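Local structure of putative uncharacterized protein (Chaetomium thermophilum, 4XRI) at residues L144-N147 against A148-G152; M843-E846 against T847-R851. The protein serves as an importin beta, a flexible HEAT-repeat transport receptor for nuclear import of protein cargo, and probably binds a small GTPase. The protein carries 2 engineered substitutions. All coordinates share one frame; numbering follows the deposited sequence.

Contact 1. Residues L144-N147 against A148-G152; sequences LVRN and ASEGG. Engineered in segment 148-152: Ala148 (natural residue Val).
Arg146 and Glu150 face each other one turn apart at the C-terminal end of helix 140-150, which leads by a short turn into helix 153-168 of this HEAT-repeat protein, and both their backbones and their side chains meet. Arg146 O accepts two backbone N-H groups. Glu150 N reaches it at 2.8 Å, nearly in line with the carbonyl, while Ser149 N sits 3.1 Å from Arg146 O and well above the carbonyl plane. The second donor adds an i+3 bond of the 3-10 kind to the alpha-helical one, consistent with a helix close to its end. One turn earlier Ala148 N bonds Leu144 O at 2.9 Å, whereas Ser149 N reaches Val145 O only weakly. The final N-H, that of Gly151, is taken up by Asn147 O at 2.8 Å, although Gly151 itself is the first residue to leave helical geometry.

Above the backbone, the two long side chains make a salt bridge. With CG anti to the backbone N (chi1 -169°) and the chain extended to NE, Arg146 projects past the carboxylate, and Glu150 OE1 lies over one face of the guanidinium, 3.5 Å from Arg146 NE. Guanidinium and carboxylate planes are turned 64° apart, and no N-H points at the oxygen. Glu150 OE2 instead rests against Arg146 CG.

On the side that faces helix 153-168, Leu144 packs on Ile163 and Ile166, and Ala148, an engineered replacement for valine, touches Leu160. Asn147 ND2 has a weak hydrogen bond to Ser159 OG, a minor tie to that helix.

The chemistry thus divides the work: directed backbone bonds satisfy the closing amides, whereas the exposed ion pair adds attraction between charges without a directed hydrogen bond and probably contributes only modestly.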
ATOM      1  N   LEU A 144      16.372 -36.359   5.376  1.00 40.86           N
ATOM      2  CA  LEU A 144      15.831 -35.641   4.227  1.00 35.64           C
ATOM      3  C   LEU A 144      16.852 -35.535   3.098  1.00 34.81           C
ATOM      4  O   LEU A 144      16.523 -35.744   1.932  1.00 39.70           O
ATOM      5  CB  LEU A 144      15.365 -34.242   4.639  1.00 38.11           C
ATOM      6  CG  LEU A 144      14.147 -34.157   5.561  1.00 35.94           C
ATOM      7  CD1 LEU A 144      13.841 -32.704   5.903  1.00 34.47           C
ATOM      8  CD2 LEU A 144      12.942 -34.827   4.919  1.00 33.44           C
ATOM      9  N   VAL A 145      18.087 -35.200   3.454  1.00 34.19           N
ATOM     10  CA  VAL A 145      19.167 -35.101   2.477  1.00 36.84           C
ATOM     11  C   VAL A 145      19.444 -36.464   1.852  1.00 43.30           C
ATOM     12  O   VAL A 145      19.675 -36.574   0.648  1.00 41.82           O
ATOM     13  CB  VAL A 145      20.463 -34.550   3.118  1.00 39.63           C
ATOM     14  CG1 VAL A 145      21.650 -34.735   2.187  1.00 39.40           C
ATOM     15  CG2 VAL A 145      20.295 -33.083   3.483  1.00 41.74           C
ATOM     16  N   ARG A 146      19.400 -37.502   2.680  1.00 42.53           N
ATOM     17  CA  ARG A 146      19.612 -38.866   2.210  1.00 44.86           C
ATOM     18  C   ARG A 146      18.500 -39.266   1.244  1.00 38.60           C
ATOM     19  O   ARG A 146      18.761 -39.797   0.164  1.00 40.55           O
ATOM     20  CB  ARG A 146      19.679 -39.837   3.392  1.00 44.36           C
ATOM     21  CG  ARG A 146      20.162 -41.231   3.037  1.00 63.60           C
ATOM     22  CD  ARG A 146      20.235 -42.103   4.280  1.00 78.39           C
ATOM     23  NE  ARG A 146      20.402 -43.519   3.961  1.00 92.24           N
ATOM     24  CZ  ARG A 146      21.559 -44.173   4.016  1.00 97.29           C
ATOM     25  NH1 ARG A 146      21.608 -45.462   3.709  1.00 97.10           N
ATOM     26  NH2 ARG A 146      22.665 -43.543   4.384  1.00100.88           N
ATOM     27  N   ASN A 147      17.257 -38.998   1.638  1.00 36.58           N
ATOM     28  CA  ASN A 147      16.104 -39.253   0.782  1.00 37.39           C
ATOM     29  C   ASN A 147      16.210 -38.524  -0.554  1.00 39.22           C
ATOM     30  O   ASN A 147      15.916 -39.090  -1.606  1.00 39.15           O
ATOM     31  CB  ASN A 147      14.806 -38.835   1.477  1.00 44.31           C
ATOM     32  CG  ASN A 147      14.470 -39.702   2.672  1.00 48.77           C
ATOM     33  OD1 ASN A 147      15.124 -40.712   2.926  1.00 46.62           O
ATOM     34  ND2 ASN A 147      13.433 -39.316   3.406  1.00 49.71           N
ATOM     35  N   ALA A 148      16.632 -37.264  -0.496  1.00 40.39           N
ATOM     36  CA  ALA A 148      16.724 -36.415  -1.681  1.00 40.01           C
ATOM     37  C   ALA A 148      17.751 -36.939  -2.677  1.00 44.13           C
ATOM     38  O   ALA A 148      17.666 -36.667  -3.872  1.00 47.12           O
ATOM     39  CB  ALA A 148      17.064 -34.986  -1.278  1.00 40.29           C
ATOM     40  N   SER A 149      18.714 -37.701  -2.173  1.00 40.06           N
ATOM     41  CA  SER A 149      19.798 -38.214  -2.998  1.00 51.19           C
ATOM     42  C   SER A 149      19.611 -39.680  -3.380  1.00 47.88           C
ATOM     43  O   SER A 149      20.089 -40.117  -4.427  1.00 51.22           O
ATOM     44  CB  SER A 149      21.134 -38.040  -2.270  1.00 58.93           C
ATOM     45  OG  SER A 149      22.180 -38.713  -2.948  1.00 64.14           O
ATOM     46  N   GLU A 150      18.921 -40.441  -2.536  1.00 45.09           N
ATOM     47  CA  GLU A 150      18.866 -41.890  -2.719  1.00 48.25           C
ATOM     48  C   GLU A 150      17.469 -42.458  -2.938  1.00 45.55           C
ATOM     49  O   GLU A 150      17.322 -43.601  -3.358  1.00 41.65           O
ATOM     50  CB  GLU A 150      19.487 -42.586  -1.512  1.00 48.02           C
ATOM     51  CG  GLU A 150      20.942 -42.271  -1.301  1.00 52.16           C
ATOM     52  CD  GLU A 150      21.449 -42.818   0.012  1.00 65.45           C
ATOM     53  OE1 GLU A 150      20.882 -43.825   0.489  1.00 68.70           O
ATOM     54  OE2 GLU A 150      22.400 -42.237   0.573  1.00 67.91           O
ATOM     55  N   GLY A 151      16.445 -41.669  -2.644  1.00 35.80           N
ATOM     56  CA  GLY A 151      15.087 -42.180  -2.642  1.00 38.36           C
ATOM     57  C   GLY A 151      14.543 -42.562  -4.008  1.00 46.38           C
ATOM     58  O   GLY A 151      15.155 -42.289  -5.043  1.00 46.55           O
ATOM     59  N   GLY A 152      13.380 -43.205  -4.005  1.00 39.55           N
ATOM     60  CA  GLY A 152      12.615 -43.393  -5.222  1.00 36.63           C
ATOM     61  C   GLY A 152      12.137 -42.025  -5.666  1.00 39.41           C
ATOM     62  O   GLY A 152      12.280 -41.056  -4.920  1.00 37.46           O
TER

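Contact 2. Residues M843-E846 against T847-R851; sequences MIRE and TRSNR
This is a local contact within the last turns of helix 838-849, one of the antiparallel helices of the HEAT-repeat solenoid near the C terminus, where side chains three and four residues apart join the backbone bonding. Its buried side faces helices 791-802, 809-825 and 855-872. Met843 and Ile844 suit that side, their apolar chains packing on Met812 and Met816 respectively.

Thr847 is also buried, and its hydroxyl needs a partner. The torsion that sets OG1 beside the backbone N (chi1 -43°) turns it back along the helix, where Thr847 OG1 donates to Met843 O; the modelled 2.5 Å is shorter than expected and its exact length doubtful. Thr847 N gives a second bond to Met843 O at 3.2 Å, so one carbonyl oxygen takes both the N-H and the hydroxyl of Thr847. Ser849 repeats the device on the exposed side: its OG donates to Arg845 O, and the bond from Ser849 N to that oxygen is weak. Between them, Arg848 N makes an ordinary helical bond to Ile844 O at 2.9 Å.

Glu846 turns elsewhere, forming a salt bridge with Arg807, while Asn850 OD1 accepts from Glu852 N just beyond the helix.

Arg848 folds back over the preceding turn. Its CG stands between the backbone N and the carbonyl carbon (chi1 65°), from which the extended chain crosses Arg845 at about a right angle and rests on its aliphatic part, the two charged ends staying apart. Arg845 CA lies over one face of the Arg848 guanidinium, toward its rim, and Arg848 NH2 touches Arg845 CG at 3.6 Å.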
ATOM      1  N   MET A 843      20.135  21.371  16.778  1.00 62.56           N
ATOM      2  CA  MET A 843      18.812  20.959  16.320  1.00 60.14           C
ATOM      3  C   MET A 843      18.204  21.988  15.375  1.00 64.14           C
ATOM      4  O   MET A 843      17.702  21.645  14.307  1.00 58.48           O
ATOM      5  CB  MET A 843      17.884  20.735  17.517  1.00 57.35           C
ATOM      6  CG  MET A 843      16.551  20.096  17.180  1.00 61.38           C
ATOM      7  SD  MET A 843      15.476  20.016  18.625  1.00 53.36           S
ATOM      8  CE  MET A 843      14.151  18.980  18.008  1.00 47.54           C
ATOM      9  N   ILE A 844      18.256  23.251  15.782  1.00 60.98           N
ATOM     10  CA  ILE A 844      17.705  24.343  14.989  1.00 63.22           C
ATOM     11  C   ILE A 844      18.491  24.548  13.705  1.00 68.14           C
ATOM     12  O   ILE A 844      17.911  24.676  12.623  1.00 65.54           O
ATOM     13  CB  ILE A 844      17.699  25.655  15.780  1.00 65.41           C
ATOM     14  CG1 ILE A 844      16.902  25.479  17.068  1.00 62.54           C
ATOM     15  CG2 ILE A 844      17.129  26.788  14.937  1.00 65.14           C
ATOM     16  CD1 ILE A 844      16.915  26.698  17.936  1.00 55.49           C
ATOM     17  N   ARG A 845      19.814  24.578  13.831  1.00 68.50           N
ATOM     18  CA  ARG A 845      20.685  24.779  12.680  1.00 70.78           C
ATOM     19  C   ARG A 845      20.483  23.689  11.633  1.00 66.66           C
ATOM     20  O   ARG A 845      20.445  23.973  10.437  1.00 63.78           O
ATOM     21  CB  ARG A 845      22.149  24.820  13.112  1.00 72.47           C
ATOM     22  CG  ARG A 845      23.107  25.081  11.964  1.00 80.06           C
ATOM     23  CD  ARG A 845      24.520  24.658  12.305  1.00 85.91           C
ATOM     24  NE  ARG A 845      25.312  24.425  11.102  1.00 95.91           N
ATOM     25  CZ  ARG A 845      25.265  23.307  10.384  1.00 96.41           C
ATOM     26  NH1 ARG A 845      26.020  23.180   9.300  1.00 97.71           N
ATOM     27  NH2 ARG A 845      24.461  22.317  10.747  1.00 95.16           N
ATOM     28  N   GLU A 846      20.346  22.446  12.087  1.00 70.12           N
ATOM     29  CA  GLU A 846      20.090  21.330  11.182  1.00 62.74           C
ATOM     30  C   GLU A 846      18.767  21.517  10.453  1.00 65.14           C
ATOM     31  O   GLU A 846      18.645  21.208   9.268  1.00 68.07           O
ATOM     32  CB  GLU A 846      20.076  20.000  11.940  1.00 60.15           C
ATOM     33  CG  GLU A 846      19.783  18.799  11.053  1.00 63.00           C
ATOM     34  CD  GLU A 846      19.365  17.576  11.842  1.00 71.14           C
ATOM     35  OE1 GLU A 846      18.466  17.700  12.701  1.00 73.57           O
ATOM     36  OE2 GLU A 846      19.936  16.490  11.604  1.00 78.64           O
ATOM     37  N   THR A 847      17.779  22.032  11.174  1.00 60.60           N
ATOM     38  CA  THR A 847      16.438  22.192  10.635  1.00 59.84           C
ATOM     39  C   THR A 847      16.390  23.311   9.602  1.00 71.61           C
ATOM     40  O   THR A 847      15.745  23.178   8.561  1.00 74.71           O
ATOM     41  CB  THR A 847      15.418  22.495  11.746  1.00 60.44           C
ATOM     42  OG1 THR A 847      15.664  21.644  12.872  1.00 58.60           O
ATOM     43  CG2 THR A 847      14.000  22.268  11.243  1.00 48.01           C
ATOM     44  N   ARG A 848      17.071  24.416   9.889  1.00 63.40           N
ATOM     45  CA  ARG A 848      17.053  25.552   8.979  1.00 70.61           C
ATOM     46  C   ARG A 848      17.917  25.289   7.747  1.00 74.64           C
ATOM     47  O   ARG A 848      17.681  25.862   6.684  1.00 72.14           O
ATOM     48  CB  ARG A 848      17.509  26.831   9.695  1.00 72.50           C
ATOM     49  CG  ARG A 848      18.955  26.848  10.175  1.00 77.12           C
ATOM     50  CD  ARG A 848      19.285  28.197  10.810  1.00 83.48           C
ATOM     51  NE  ARG A 848      20.699  28.341  11.149  1.00 91.01           N
ATOM     52  CZ  ARG A 848      21.173  28.394  12.391  1.00 88.83           C
ATOM     53  NH1 ARG A 848      20.346  28.311  13.424  1.00 79.91           N
ATOM     54  NH2 ARG A 848      22.476  28.534  12.599  1.00 88.69           N
ATOM     55  N   SER A 849      18.898  24.403   7.885  1.00 74.26           N
ATOM     56  CA  SER A 849      19.859  24.161   6.812  1.00 74.00           C
ATOM     57  C   SER A 849      19.472  23.007   5.888  1.00 78.04           C
ATOM     58  O   SER A 849      20.150  22.755   4.891  1.00 78.18           O
ATOM     59  CB  SER A 849      21.246  23.896   7.399  1.00 74.81           C
ATOM     60  OG  SER A 849      21.736  25.034   8.083  1.00 75.66           O
ATOM     61  N   ASN A 850      18.393  22.305   6.217  1.00 80.89           N
ATOM     62  CA  ASN A 850      17.920  21.220   5.365  1.00 80.05           C
ATOM     63  C   ASN A 850      17.229  21.776   4.126  1.00 81.27           C
ATOM     64  O   ASN A 850      16.092  22.247   4.193  1.00 75.62           O
ATOM     65  CB  ASN A 850      16.971  20.300   6.137  1.00 76.27           C
ATOM     66  CG  ASN A 850      16.583  19.056   5.349  1.00 78.50           C
ATOM     67  OD1 ASN A 850      16.781  18.980   4.136  1.00 79.81           O
ATOM     68  ND2 ASN A 850      16.018  18.073   6.041  1.00 73.96           N
ATOM     69  N   ARG A 851      17.913  21.700   2.989  1.00 85.06           N
ATOM     70  CA  ARG A 851      17.385  22.226   1.736  1.00 88.81           C
ATOM     71  C   ARG A 851      16.171  21.443   1.237  1.00 81.65           C
ATOM     72  O   ARG A 851      15.433  21.918   0.374  1.00 80.25           O
ATOM     73  CB  ARG A 851      18.476  22.234   0.661  1.00 97.35           C
ATOM     74  CG  ARG A 851      19.603  23.222   0.923  1.00103.13           C
ATOM     75  CD  ARG A 851      20.655  23.165  -0.175  1.00110.47           C
ATOM     76  NE  ARG A 851      20.123  23.563  -1.476  1.00116.87           N
ATOM     77  CZ  ARG A 851      20.202  24.794  -1.971  1.00122.33           C
ATOM     78  NH1 ARG A 851      20.793  25.753  -1.272  1.00126.00           N
ATOM     79  NH2 ARG A 851      19.691  25.068  -3.163  1.00122.97           N
TER

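In the fold
From the N terminus, the chain first meets contact 1 at the end of helix 140-150, where it turns into helix 153-168. Hundreds of residues of stacked helices follow before contact 2 ends helix 838-849, shortly ahead of helix 855-872. Each contact joins adjacent segments at the C-terminal end of one helix, so neither encloses a long loop; they stand in series, without nesting or crossing. The centres of contact 1 and contact 2 are about 63 Å apart. The nearest atoms of contact 1 and contact 2 are about 50 Å apart. Contact 1 belongs to a pairing of two successive helices, whereas contact 2 lies among helices 791-802, 809-825 and 855-872, in a separate part of the solenoid.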